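Biotin protein ligase-like protein of unknown function (Silicibacter sp., PDB 3BFM) is of unknown function but resembles biotin protein ligases and binds a calcium ion. Local coordinates at residues I6-L11 and G38-E43; G20-D25 and V48-L53; Y42-D47 and A155-L160; G105-A110 and L123-D128; L129-E134 and T144-E149. All coordinates share one frame; numbering follows the deposited sequence.

Interaction 1 (I6-L11 and G38-E43); sequences ITFPPL and GLVVYE. With CA (calcium ion), chain B.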
# COMPACT_ATOMS: atom_id res chain seq x y z
N ILE A 6 9.61 -8.83 11.19
CA ILE A 6 9.48 -7.43 10.78
C ILE A 6 8.13 -7.26 10.10
O ILE A 6 7.87 -7.83 9.03
CB ILE A 6 10.63 -7.01 9.87
CG1 ILE A 6 11.95 -7.01 10.65
CG2 ILE A 6 10.43 -5.60 9.33
CD1 ILE A 6 13.17 -6.82 9.77
N THR A 7 7.28 -6.46 10.73
CA THR A 7 5.90 -6.27 10.28
C THR A 7 5.77 -4.91 9.62
O THR A 7 6.12 -3.92 10.22
CB THR A 7 4.96 -6.35 11.48
OG1 THR A 7 5.22 -7.57 12.17
CG2 THR A 7 3.52 -6.33 11.03
N PHE A 8 5.26 -4.89 8.39
CA PHE A 8 5.07 -3.67 7.62
C PHE A 8 3.59 -3.44 7.49
O PHE A 8 2.80 -4.37 7.72
CB PHE A 8 5.72 -3.79 6.25
CG PHE A 8 7.22 -3.78 6.31
CD1 PHE A 8 7.91 -2.63 6.67
CD2 PHE A 8 7.96 -4.91 6.02
CE1 PHE A 8 9.27 -2.64 6.77
CE2 PHE A 8 9.34 -4.91 6.11
CZ PHE A 8 9.99 -3.80 6.48
N PRO A 9 3.19 -2.19 7.18
CA PRO A 9 1.78 -1.90 6.90
C PRO A 9 1.20 -2.79 5.80
O PRO A 9 1.93 -3.36 4.98
CB PRO A 9 1.81 -0.45 6.42
CG PRO A 9 3.08 0.11 6.87
CD PRO A 9 4.04 -0.98 7.15
N PRO A 10 -0.14 -2.94 5.77
CA PRO A 10 -0.75 -3.70 4.70
C PRO A 10 -0.31 -3.17 3.34
O PRO A 10 -0.24 -1.95 3.16
CB PRO A 10 -2.25 -3.44 4.90
CG PRO A 10 -2.38 -3.22 6.33
CD PRO A 10 -1.15 -2.44 6.72
N LEU A 11 -0.00 -4.08 2.43
CA LEU A 11 0.44 -3.71 1.08
C LEU A 11 1.89 -3.20 1.02
O LEU A 11 2.35 -2.72 -0.03
CB LEU A 11 -0.53 -2.69 0.43
CG LEU A 11 -1.78 -3.30 -0.22
CD1 LEU A 11 -2.49 -4.36 0.67
CD2 LEU A 11 -2.75 -2.21 -0.66
N GLY A 38 5.76 -0.70 -3.08
CA GLY A 38 5.40 -1.28 -1.82
C GLY A 38 6.42 -2.26 -1.31
O GLY A 38 6.40 -2.59 -0.14
N LEU A 39 7.31 -2.71 -2.18
CA LEU A 39 8.46 -3.52 -1.74
C LEU A 39 9.40 -2.71 -0.86
O LEU A 39 9.80 -1.58 -1.24
CB LEU A 39 9.24 -4.02 -2.92
CG LEU A 39 10.46 -4.89 -2.66
CD1 LEU A 39 10.05 -6.23 -2.05
CD2 LEU A 39 11.26 -5.09 -3.97
N VAL A 40 9.77 -3.32 0.25
CA VAL A 40 10.77 -2.84 1.18
C VAL A 40 11.85 -3.91 1.27
O VAL A 40 11.65 -4.94 1.89
CB VAL A 40 10.22 -2.53 2.60
CG1 VAL A 40 11.34 -2.02 3.53
CG2 VAL A 40 9.05 -1.57 2.54
N VAL A 41 12.98 -3.65 0.65
CA VAL A 41 14.14 -4.54 0.77
C VAL A 41 14.99 -4.06 1.92
O VAL A 41 15.23 -2.87 2.05
CB VAL A 41 14.99 -4.51 -0.51
CG1 VAL A 41 16.13 -5.58 -0.41
CG2 VAL A 41 14.12 -4.73 -1.74
N TYR A 42 15.43 -4.97 2.78
CA TYR A 42 16.21 -4.58 3.93
C TYR A 42 17.34 -5.55 4.20
O TYR A 42 17.36 -6.70 3.72
CB TYR A 42 15.30 -4.40 5.15
CG TYR A 42 14.66 -5.70 5.61
CD1 TYR A 42 15.29 -6.51 6.52
CD2 TYR A 42 13.40 -6.08 5.15
CE1 TYR A 42 14.74 -7.67 6.94
CE2 TYR A 42 12.81 -7.28 5.59
CZ TYR A 42 13.48 -8.05 6.47
OH TYR A 42 12.93 -9.26 6.89
N GLU A 43 18.31 -5.07 4.97
CA GLU A 43 19.47 -5.88 5.36
C GLU A 43 19.92 -5.32 6.69
O GLU A 43 20.30 -4.15 6.75
CB GLU A 43 20.58 -5.79 4.30
CG GLU A 43 21.72 -6.71 4.55
CD GLU A 43 22.61 -6.95 3.34
OE1 GLU A 43 22.65 -6.15 2.35
OE2 GLU A 43 23.36 -7.93 3.39
CA CA B . 24.42 -7.52 1.30
O HOH W 1 23.99 -9.85 1.29
O HOH W 2 26.13 -8.34 -0.26
O HOH W 3 26.30 -6.98 2.64
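From Ile6 beside Tyr42 to Leu11 beside Gly38, the irregular segment 6-11 runs nearly antiparallel to strand 39-43, their end-to-end directions 162° apart. The backbones stay well separated at one end, with 10.0 Å from Ile6 CA to Tyr42 CA, and close in at the other, where Leu11 O lies 3.8 Å from Gly38 CA. Ile6 and Tyr42 reach toward each other tip to tip, and the methyl CD1 of Ile6 comes within 3.3 Å of Tyr42 CE1. CD1 is anti to CA (chi2 171°), which extends the chain and carries the methyl out to the ring. Phe8 crosses Val40 obliquely: CB of Val40 stands over one ring face toward the rim, and Val40 CG1 is 3.7 Å from Phe8 CZ. The edge of the same ring meets Tyr42 at CE2. A flat ring suits this place, its face to a valine and its edge to a second aromatic. Gly38 suits the narrow end: a CB would run into Leu11 O, and the backbone angles would by themselves jam it against the preceding carbonyl O. The contact is apolar packing of the N-terminal segment on the mixed sheet. Helix 156-175 adjoins it, with Leu160 against Ile6 and Tyr42 and Ala164 against Phe8, while strand 48-55 places Leu53 beside Val40, and Leu168 of the second subunit packs on Leu11.

Interaction 2 (G20-D25 and V48-L53); sequences GQDPFD and VLRAAL. With CA (calcium ion), chain B.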
# COMPACT_ATOMS: atom_id res chain seq x y z
N GLY A 20 25.15 -11.54 -2.00
CA GLY A 20 25.45 -10.81 -3.19
C GLY A 20 24.52 -9.62 -3.44
O GLY A 20 24.73 -8.87 -4.38
N GLN A 21 23.49 -9.47 -2.61
CA GLN A 21 22.49 -8.42 -2.73
C GLN A 21 22.62 -7.35 -1.62
O GLN A 21 22.85 -7.68 -0.43
CB GLN A 21 21.09 -9.02 -2.67
CG GLN A 21 20.78 -10.17 -3.65
CD GLN A 21 19.40 -10.85 -3.46
OE1 GLN A 21 18.89 -11.00 -2.34
NE2 GLN A 21 18.80 -11.27 -4.58
N ASP A 22 22.45 -6.07 -1.98
CA ASP A 22 22.26 -5.01 -0.99
C ASP A 22 20.93 -4.32 -1.30
O ASP A 22 20.51 -4.30 -2.46
CB ASP A 22 23.40 -3.99 -0.99
CG ASP A 22 24.77 -4.61 -0.72
OD1 ASP A 22 24.89 -5.56 0.08
OD2 ASP A 22 25.74 -4.14 -1.34
N PRO A 23 20.25 -3.80 -0.27
CA PRO A 23 18.89 -3.27 -0.47
C PRO A 23 18.67 -2.24 -1.58
O PRO A 23 17.77 -2.42 -2.42
CB PRO A 23 18.53 -2.73 0.91
CG PRO A 23 19.27 -3.61 1.84
CD PRO A 23 20.61 -3.78 1.15
N PHE A 24 19.47 -1.18 -1.63
CA PHE A 24 19.22 -0.09 -2.58
C PHE A 24 19.42 -0.64 -3.99
O PHE A 24 18.53 -0.49 -4.84
CB PHE A 24 20.13 1.09 -2.28
CG PHE A 24 19.91 2.30 -3.18
CD1 PHE A 24 18.72 3.02 -3.08
CD2 PHE A 24 20.86 2.70 -4.09
CE1 PHE A 24 18.50 4.14 -3.84
CE2 PHE A 24 20.63 3.82 -4.90
CZ PHE A 24 19.45 4.51 -4.79
N ASP A 25 20.55 -1.30 -4.23
CA ASP A 25 20.83 -1.93 -5.54
C ASP A 25 19.75 -2.92 -5.94
O ASP A 25 19.23 -2.85 -7.07
CB ASP A 25 22.17 -2.64 -5.52
CG ASP A 25 22.53 -3.23 -6.88
OD1 ASP A 25 23.13 -2.49 -7.69
OD2 ASP A 25 22.23 -4.43 -7.14
N VAL A 48 24.98 -1.98 11.16
CA VAL A 48 24.39 -1.14 10.11
C VAL A 48 22.98 -1.60 9.81
O VAL A 48 22.63 -2.78 9.97
CB VAL A 48 25.24 -1.14 8.82
CG1 VAL A 48 25.48 -2.57 8.36
CG2 VAL A 48 24.58 -0.29 7.68
N LEU A 49 22.15 -0.63 9.45
CA LEU A 49 20.80 -0.89 8.93
C LEU A 49 20.70 -0.36 7.51
O LEU A 49 21.01 0.79 7.26
CB LEU A 49 19.71 -0.24 9.81
CG LEU A 49 18.24 -0.23 9.33
CD1 LEU A 49 17.71 -1.68 9.18
CD2 LEU A 49 17.33 0.56 10.26
N ARG A 50 20.26 -1.20 6.57
CA ARG A 50 20.01 -0.71 5.21
C ARG A 50 18.62 -1.11 4.83
O ARG A 50 18.16 -2.18 5.23
CB ARG A 50 21.03 -1.21 4.19
CG ARG A 50 22.42 -0.63 4.44
CD ARG A 50 23.46 -1.30 3.55
NE ARG A 50 23.88 -2.54 4.15
CZ ARG A 50 24.62 -3.46 3.55
NH1 ARG A 50 25.02 -3.32 2.30
NH2 ARG A 50 24.95 -4.56 4.21
N ALA A 51 17.94 -0.24 4.08
CA ALA A 51 16.64 -0.54 3.58
C ALA A 51 16.34 0.29 2.38
O ALA A 51 17.00 1.31 2.11
CB ALA A 51 15.58 -0.38 4.69
N ALA A 52 15.40 -0.16 1.57
CA ALA A 52 15.06 0.59 0.34
C ALA A 52 13.60 0.32 0.03
O ALA A 52 13.14 -0.80 0.18
CB ALA A 52 15.98 0.24 -0.87
N LEU A 53 12.91 1.38 -0.40
CA LEU A 53 11.48 1.36 -0.78
C LEU A 53 11.32 1.61 -2.26
O LEU A 53 11.91 2.58 -2.81
CB LEU A 53 10.73 2.52 -0.13
CG LEU A 53 11.02 2.89 1.31
CD1 LEU A 53 10.16 4.10 1.62
CD2 LEU A 53 10.71 1.71 2.23
CA CA B . 24.42 -7.52 1.30
O HOH W 3 26.30 -6.98 2.64
O HOH W 1 23.99 -9.85 1.29
O HOH W 2 26.13 -8.34 -0.26
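Asp22 OD1 binds the calcium ion at 2.4 Å, with Arg50 NH1 3.2 Å away from the same oxygen. The carboxylate and guanidinium planes stand 49° apart, and the salt bridge proper, from Asp22 OD2 to Arg50 NH1, is long at 3.8 Å. The backbone carbonyl Gln21 O also binds the metal, at 2.3 Å. Arg50 bends at chi3 (-82°), and its NH2 donates a hydrogen bond to water 3, a calcium ligand lying in the guanidinium plane; arginine thus approaches the metal's shell through both terminal nitrogens, probably offsetting part of the carboxylate charge. An alanine in place of Arg50 would probably leave Asp22 without its cationic neighbour and water 3 without this donor. Beside the site, Pro23 crosses Arg50 at about a right angle, its CG 3.8 Å from Arg50 CB. Ala52 is small enough for the helix start to come close, its CB lying 3.6 Å from Pro23 O and at the edge of the Phe24 ring. The first turn of helix 23-32 therefore rests on strand 48-55, which runs between strands 39-44 and 123-130 in the sheet; Glu43 of the former completes the protein ligands of the calcium, and Val124 of the latter touches Phe24 and Ala52.

Interaction 3 (Y42-D47 and A155-L160); sequences YELGTD and AAPRLL. With CA (calcium ion), chain B.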
# COMPACT_ATOMS: atom_id res chain seq x y z
N TYR A 42 15.43 -4.97 2.78
CA TYR A 42 16.21 -4.58 3.93
C TYR A 42 17.34 -5.55 4.20
O TYR A 42 17.36 -6.70 3.72
CB TYR A 42 15.30 -4.40 5.15
CG TYR A 42 14.66 -5.70 5.61
CD1 TYR A 42 15.29 -6.51 6.52
CD2 TYR A 42 13.40 -6.08 5.15
CE1 TYR A 42 14.74 -7.67 6.94
CE2 TYR A 42 12.81 -7.28 5.59
CZ TYR A 42 13.48 -8.05 6.47
OH TYR A 42 12.93 -9.26 6.89
N GLU A 43 18.31 -5.07 4.97
CA GLU A 43 19.47 -5.88 5.36
C GLU A 43 19.92 -5.32 6.69
O GLU A 43 20.30 -4.15 6.75
CB GLU A 43 20.58 -5.79 4.30
CG GLU A 43 21.72 -6.71 4.55
CD GLU A 43 22.61 -6.95 3.34
OE1 GLU A 43 22.65 -6.15 2.35
OE2 GLU A 43 23.36 -7.93 3.39
N LEU A 44 19.81 -6.14 7.74
CA LEU A 44 20.19 -5.75 9.09
C LEU A 44 21.45 -6.50 9.52
O LEU A 44 21.53 -7.75 9.41
CB LEU A 44 19.07 -6.03 10.10
CG LEU A 44 18.00 -4.96 10.38
CD1 LEU A 44 16.94 -4.96 9.28
CD2 LEU A 44 17.35 -5.19 11.73
N GLY A 45 22.43 -5.75 10.01
CA GLY A 45 23.57 -6.31 10.72
C GLY A 45 23.61 -5.73 12.10
O GLY A 45 22.78 -4.91 12.47
N THR A 46 24.58 -6.14 12.90
CA THR A 46 24.72 -5.59 14.21
C THR A 46 25.21 -4.12 14.12
O THR A 46 24.91 -3.35 15.00
CB THR A 46 25.70 -6.44 15.05
OG1 THR A 46 26.97 -6.50 14.39
CG2 THR A 46 25.18 -7.87 15.15
N ASP A 47 25.93 -3.79 13.05
CA ASP A 47 26.59 -2.48 12.93
C ASP A 47 25.93 -1.50 11.95
O ASP A 47 26.31 -0.33 11.89
CB ASP A 47 28.03 -2.66 12.48
CG ASP A 47 28.89 -3.27 13.54
OD1 ASP A 47 28.39 -3.63 14.63
OD2 ASP A 47 30.07 -3.45 13.20
N ALA A 155 15.75 -0.46 18.86
CA ALA A 155 16.00 -1.71 18.17
C ALA A 155 15.92 -1.48 16.67
O ALA A 155 15.01 -0.79 16.21
CB ALA A 155 15.00 -2.76 18.59
N ALA A 156 16.86 -2.06 15.91
CA ALA A 156 16.94 -1.82 14.46
C ALA A 156 15.68 -2.29 13.76
O ALA A 156 15.14 -1.58 12.90
CB ALA A 156 18.19 -2.50 13.82
N PRO A 157 15.19 -3.51 14.11
CA PRO A 157 13.94 -3.95 13.49
C PRO A 157 12.78 -2.99 13.73
O PRO A 157 11.97 -2.77 12.84
CB PRO A 157 13.64 -5.29 14.19
CG PRO A 157 14.91 -5.73 14.79
CD PRO A 157 15.74 -4.51 15.04
N ARG A 158 12.65 -2.47 14.94
CA ARG A 158 11.54 -1.55 15.26
C ARG A 158 11.68 -0.23 14.53
O ARG A 158 10.69 0.35 14.11
CB ARG A 158 11.47 -1.30 16.76
CG ARG A 158 11.28 -2.56 17.63
CD ARG A 158 9.94 -3.24 17.44
NE ARG A 158 9.86 -4.13 16.29
CZ ARG A 158 10.37 -5.36 16.23
NH1 ARG A 158 11.07 -5.86 17.24
NH2 ARG A 158 10.22 -6.07 15.12
N LEU A 159 12.91 0.25 14.41
CA LEU A 159 13.20 1.48 13.64
C LEU A 159 12.85 1.35 12.14
O LEU A 159 12.25 2.24 11.52
CB LEU A 159 14.65 1.89 13.85
CG LEU A 159 15.07 3.20 13.15
CD1 LEU A 159 14.26 4.43 13.57
CD2 LEU A 159 16.58 3.50 13.33
N LEU A 160 13.24 0.22 11.55
CA LEU A 160 12.83 -0.12 10.19
C LEU A 160 11.33 -0.12 9.98
O LEU A 160 10.83 0.49 9.04
CB LEU A 160 13.44 -1.46 9.80
CG LEU A 160 13.06 -2.04 8.45
CD1 LEU A 160 13.44 -1.08 7.29
CD2 LEU A 160 13.78 -3.39 8.31
CA CA B . 24.42 -7.52 1.30
O HOH W 1 23.99 -9.85 1.29
O HOH W 2 26.13 -8.34 -0.26
O HOH W 3 26.30 -6.98 2.64
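Leu160 CG is anti to its backbone N (chi1 176°), and Tyr42 CG sits between its own backbone N and carbonyl carbon (chi1 65°); with these torsions the methyl CD2 of Leu160 meets the root of the tyrosine side chain, 3.6 Å from Tyr42 CB. The two side chains cross at about a right angle. CD2 continues onto Tyr42 CG and CD1, approaching the ring obliquely. Leu44 has two conformers; in one of them its CD1 is 3.7 Å from the same Leu160 CD2, which then wedges between two side chains that strand 42-44 sends to one side. In that conformer the other branch of Leu44 goes to the start of the helix, its CD2 lying 3.5 Å from Ala156 CB and 3.7 Å from Pro157 CD. Helix segment 156-160 packs on strand segment 42-44, their axes 10.2 Å apart at closest approach and nearly antiparallel (158°), the alpha-on-beta packing of the layered ligase-like domain. Ala156 suits the close approach because it presents just one methyl to the leucine. Pro157, which lacks an N-H, fits the first turn of a helix, where backbone amides have no carbonyl partner one turn earlier. Between the two packing residues, Glu43 turns to the other side of the strand, and its carboxylate binds the calcium ion through both oxygens, at 2.5 Å for OE1 and 2.4 Å for OE2. Ala51 of strand 48-55 borders both Tyr42 and Leu160, and Ile6 also packs on Leu160.

Interaction 4 (G105-A110 and L123-D128); sequences GRLRIA and LVVGLD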
# COMPACT_ATOMS: atom_id res chain seq x y z
N GLY A 105 24.80 8.47 8.40
CA GLY A 105 23.96 7.83 7.39
C GLY A 105 23.41 8.76 6.34
O GLY A 105 23.73 9.95 6.27
N ARG A 106 22.57 8.21 5.49
CA ARG A 106 22.04 8.99 4.37
C ARG A 106 20.87 8.29 3.75
O ARG A 106 20.71 7.04 3.88
CB ARG A 106 23.09 9.18 3.29
CG ARG A 106 23.57 7.92 2.77
CD ARG A 106 24.49 8.04 1.59
NE ARG A 106 24.93 6.69 1.23
CZ ARG A 106 25.73 6.41 0.19
NH1 ARG A 106 26.18 7.38 -0.60
NH2 ARG A 106 26.08 5.15 -0.04
N LEU A 107 20.03 9.09 3.13
CA LEU A 107 19.00 8.62 2.22
C LEU A 107 19.47 8.82 0.79
O LEU A 107 19.99 9.87 0.44
CB LEU A 107 17.70 9.39 2.42
CG LEU A 107 16.94 9.13 3.72
CD1 LEU A 107 15.92 10.29 3.96
CD2 LEU A 107 16.25 7.79 3.71
N ARG A 108 19.25 7.82 -0.07
CA ARG A 108 19.61 7.88 -1.48
C ARG A 108 18.34 7.75 -2.28
O ARG A 108 17.35 7.15 -1.81
CB ARG A 108 20.60 6.75 -1.86
CG ARG A 108 21.99 7.02 -1.34
CD ARG A 108 22.98 6.03 -1.89
NE ARG A 108 22.79 4.74 -1.25
CZ ARG A 108 23.36 3.61 -1.65
NH1 ARG A 108 24.16 3.60 -2.72
NH2 ARG A 108 23.13 2.48 -1.00
N ILE A 109 18.40 8.26 -3.51
CA ILE A 109 17.26 8.17 -4.41
C ILE A 109 17.72 7.84 -5.84
O ILE A 109 18.75 8.39 -6.31
CB ILE A 109 16.41 9.48 -4.36
CG1 ILE A 109 15.22 9.34 -5.28
CG2 ILE A 109 17.20 10.78 -4.75
CD1 ILE A 109 14.04 10.23 -4.87
N ALA A 110 16.95 6.97 -6.51
CA ALA A 110 17.18 6.60 -7.91
C ALA A 110 15.85 6.55 -8.59
O ALA A 110 14.78 6.40 -7.96
CB ALA A 110 17.89 5.22 -8.06
N LEU A 123 10.69 4.68 -8.79
CA LEU A 123 11.60 5.43 -7.99
C LEU A 123 11.93 4.60 -6.75
O LEU A 123 11.06 3.92 -6.23
CB LEU A 123 10.94 6.74 -7.61
CG LEU A 123 11.81 7.84 -7.05
CD1 LEU A 123 11.40 9.22 -7.60
CD2 LEU A 123 11.78 7.82 -5.51
N VAL A 124 13.17 4.64 -6.30
CA VAL A 124 13.58 3.92 -5.08
C VAL A 124 14.25 4.89 -4.14
O VAL A 124 15.08 5.69 -4.58
CB VAL A 124 14.58 2.77 -5.40
CG1 VAL A 124 15.23 2.21 -4.14
CG2 VAL A 124 13.89 1.68 -6.23
N VAL A 125 13.86 4.84 -2.87
CA VAL A 125 14.55 5.57 -1.81
C VAL A 125 15.23 4.61 -0.87
O VAL A 125 14.60 3.69 -0.36
CB VAL A 125 13.57 6.48 -1.03
CG1 VAL A 125 14.28 7.12 0.16
CG2 VAL A 125 13.02 7.49 -1.96
N GLY A 126 16.51 4.82 -0.62
CA GLY A 126 17.26 3.92 0.23
C GLY A 126 17.77 4.62 1.47
O GLY A 126 18.13 5.80 1.40
N LEU A 127 17.77 3.89 2.58
CA LEU A 127 18.30 4.34 3.84
C LEU A 127 19.57 3.53 4.14
O LEU A 127 19.57 2.30 3.98
CB LEU A 127 17.23 4.12 4.94
CG LEU A 127 17.69 4.38 6.37
CD1 LEU A 127 18.09 5.87 6.54
CD2 LEU A 127 16.63 3.95 7.44
N ASP A 128 20.66 4.22 4.50
CA ASP A 128 21.84 3.56 5.05
C ASP A 128 22.12 4.24 6.41
O ASP A 128 22.29 5.45 6.48
CB ASP A 128 23.02 3.71 4.13
CG ASP A 128 22.95 2.79 2.90
OD1 ASP A 128 22.08 2.99 2.01
OD2 ASP A 128 23.80 1.88 2.79
O HOH W 4 21.24 5.22 1.26
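Arg108 NH2 donates to Asp128 OD1 at 3.2 Å, a salt bridge that meets the carboxylate on its syn side, 32° out of plane, with the two flat groups turned 72° apart. Water 4 lies in the guanidinium plane and accepts from Arg108 NE at 3.0 Å. Arg106 lies against Arg108, whose CD stands over the centre of the Arg106 guanidinium. An alanine in place of Arg108 would probably leave Asp128 OD1 without this charged mate and the Arg106 guanidinium without the carbon chain lying over it. Between the two arginines, Leu107 points to the opposite face, where its CD2 is 3.9 Å from Leu127 CD1; further along, Ile109 CD1 presses tightly on Leu123 CD2 at 3.4 Å. Leucine, isoleucine and valine suit this buried side, which helix 67-82 covers with Leu68 and Cys71. Paired backbone bonds fix the spacing: Arg108 N gives to Gly126 O and Gly126 N to Arg108 O, both at 2.7 Å. Gly126 carries no side chain on the arginine face, while Gly105 has backbone angles and a neighbouring Asp128 O that leave a CB no space. Strands 102-111 and 123-130 form an antiparallel beta hairpin in the central sheet of the biotin/lipoate ligase-like domain.

Interaction 5 (L129-E134 and T144-E149); sequences LPLWPE and TALYAE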
# COMPACT_ATOMS: atom_id res chain seq x y z
N LEU A 129 22.13 3.45 7.49
CA LEU A 129 22.32 4.01 8.79
C LEU A 129 23.32 3.18 9.57
O LEU A 129 23.08 1.98 9.85
CB LEU A 129 20.97 4.08 9.54
CG LEU A 129 20.90 4.71 10.93
CD1 LEU A 129 21.05 6.24 10.81
CD2 LEU A 129 19.58 4.39 11.70
N PRO A 130 24.46 3.80 9.92
CA PRO A 130 25.38 3.12 10.81
C PRO A 130 24.88 3.03 12.23
O PRO A 130 24.39 3.99 12.76
CB PRO A 130 26.62 3.99 10.74
CG PRO A 130 26.14 5.35 10.41
CD PRO A 130 24.93 5.15 9.55
N LEU A 131 25.02 1.85 12.84
CA LEU A 131 24.54 1.62 14.19
C LEU A 131 25.70 1.67 15.17
O LEU A 131 25.59 2.31 16.20
CB LEU A 131 23.84 0.28 14.26
CG LEU A 131 22.61 0.14 13.36
CD1 LEU A 131 22.07 -1.31 13.48
CD2 LEU A 131 21.52 1.14 13.69
N TRP A 132 26.80 1.00 14.85
CA TRP A 132 28.07 1.17 15.55
C TRP A 132 29.11 1.66 14.55
O TRP A 132 28.99 1.40 13.35
CB TRP A 132 28.56 -0.17 16.07
CG TRP A 132 27.67 -0.73 17.12
CD1 TRP A 132 26.94 -1.87 17.03
CD2 TRP A 132 27.44 -0.21 18.44
NE1 TRP A 132 26.28 -2.08 18.19
CE2 TRP A 132 26.57 -1.08 19.07
CE3 TRP A 132 27.91 0.90 19.15
CZ2 TRP A 132 26.10 -0.87 20.38
CZ3 TRP A 132 27.45 1.12 20.43
CH2 TRP A 132 26.56 0.23 21.04
N PRO A 133 30.14 2.37 15.01
CA PRO A 133 31.09 2.89 14.00
C PRO A 133 31.93 1.78 13.39
O PRO A 133 32.35 0.89 14.09
CB PRO A 133 31.98 3.84 14.81
CG PRO A 133 31.31 4.04 16.10
CD PRO A 133 30.48 2.81 16.36
N GLU A 134 32.14 1.82 12.08
CA GLU A 134 33.04 0.88 11.43
C GLU A 134 34.46 1.42 11.53
O GLU A 134 34.76 2.48 10.98
CB GLU A 134 32.65 0.66 9.97
CG GLU A 134 32.28 1.92 9.21
N THR A 144 29.60 9.72 13.12
CA THR A 144 29.13 9.02 14.31
C THR A 144 28.30 7.82 13.85
O THR A 144 28.31 7.46 12.68
CB THR A 144 28.32 9.94 15.23
OG1 THR A 144 28.11 9.32 16.51
CG2 THR A 144 26.98 10.31 14.62
N ALA A 145 27.61 7.21 14.80
CA ALA A 145 26.75 6.07 14.54
C ALA A 145 25.64 6.16 15.56
O ALA A 145 25.82 6.74 16.64
CB ALA A 145 27.50 4.76 14.66
N LEU A 146 24.49 5.58 15.24
CA LEU A 146 23.29 5.72 16.04
C LEU A 146 23.48 5.36 17.50
O LEU A 146 23.04 6.11 18.38
CB LEU A 146 22.16 4.84 15.49
CG LEU A 146 20.77 5.20 16.02
CD1 LEU A 146 20.29 6.53 15.50
CD2 LEU A 146 19.83 4.06 15.62
N TYR A 147 24.12 4.22 17.77
CA TYR A 147 24.25 3.73 19.13
C TYR A 147 25.35 4.47 19.87
O TYR A 147 25.48 4.35 21.09
CB TYR A 147 24.45 2.21 19.16
CG TYR A 147 23.26 1.44 18.68
CD1 TYR A 147 21.97 1.92 18.85
CD2 TYR A 147 23.40 0.19 18.09
CE1 TYR A 147 20.89 1.21 18.39
CE2 TYR A 147 22.32 -0.53 17.64
CZ TYR A 147 21.06 -0.03 17.80
OH TYR A 147 19.98 -0.77 17.34
N ALA A 148 26.15 5.24 19.13
CA ALA A 148 27.11 6.15 19.75
C ALA A 148 26.42 7.42 20.25
O ALA A 148 27.01 8.15 21.05
CB ALA A 148 28.25 6.49 18.75
N GLU A 149 25.19 7.68 19.80
CA GLU A 149 24.52 8.97 20.04
C GLU A 149 23.35 8.91 21.00
O GLU A 149 22.43 9.73 20.91
CB GLU A 149 24.03 9.55 18.70
CG GLU A 149 25.16 9.97 17.79
CD GLU A 149 26.03 11.06 18.42
OE1 GLU A 149 25.50 11.85 19.23
OE2 GLU A 149 27.24 11.11 18.10
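Two backbone hydrogen bonds join Pro130 and Leu131 to the start of the short 3-10 segment: Leu146 N donates to Pro130 O at 2.9 Å, almost straight at 178°, and Tyr147 N donates to Leu131 O, also at 2.9 Å. Successive carbonyls thus hold successive amides. Pro130 has no N-H to offer, and its carbonyl is what takes part.

The aromatic contact is between Trp132 and Tyr147. Tyr147 turns the edge of its ring toward the indole face, with centroids 5.1 Å apart and planes at 60°, an edge-to-face pair. Its CB also sits over the six-membered ring of Trp132, 3.4 Å from the centroid, in a CH-pi contact. Chi1 of Tyr147 (-66°) sets CG anti to the carbonyl carbon, beside the backbone N. CE2 of the ring lies 3.8 Å from Leu131 CB. The hydroxyl is hydrogen-bonded to Val154 O, which holds the far end of the ring.

Apolar packing fills in between. Leu131 and Leu146 lie side by side, pointing the same way, and Leu146 CD2 touches CD2 of both Leu129 and Leu131. Ala145 CB nestles against Trp132 C and Pro133 CD, where its small size suits the close backbone.

Polar backbone bonds fix the strand end and the 3-10 turn against each other, while leucines carry the contact inward toward Leu159 of helix 156-175 and the tryptophan and tyrosine rings lie toward the outer side, so that one connection spans core and surface.

Interactions 1, 2 and 3 gather round the calcium ion: interactions 1 and 3 share Tyr42 and Glu43, and interaction 2 brings Gln21 and Asp22. Glu43 OE1 lies 3.2 Å from Asp22 OD1, like charges that the metal holds together, and forms a salt bridge with Arg50 NH2 at 3.4 Å. Interaction 4 joins the same sheet through strand 48-55, Ala51 O to Leu127 N being 2.7 Å, yet the side chain of Asp128 is about 10 Å from the calcium ion. Interaction 5 continues strand 123-130 and meets interaction 3 through Asp47 O, 2.7 Å from Leu131 N; its Leu131 side chain is about 14 Å from a calcium ion.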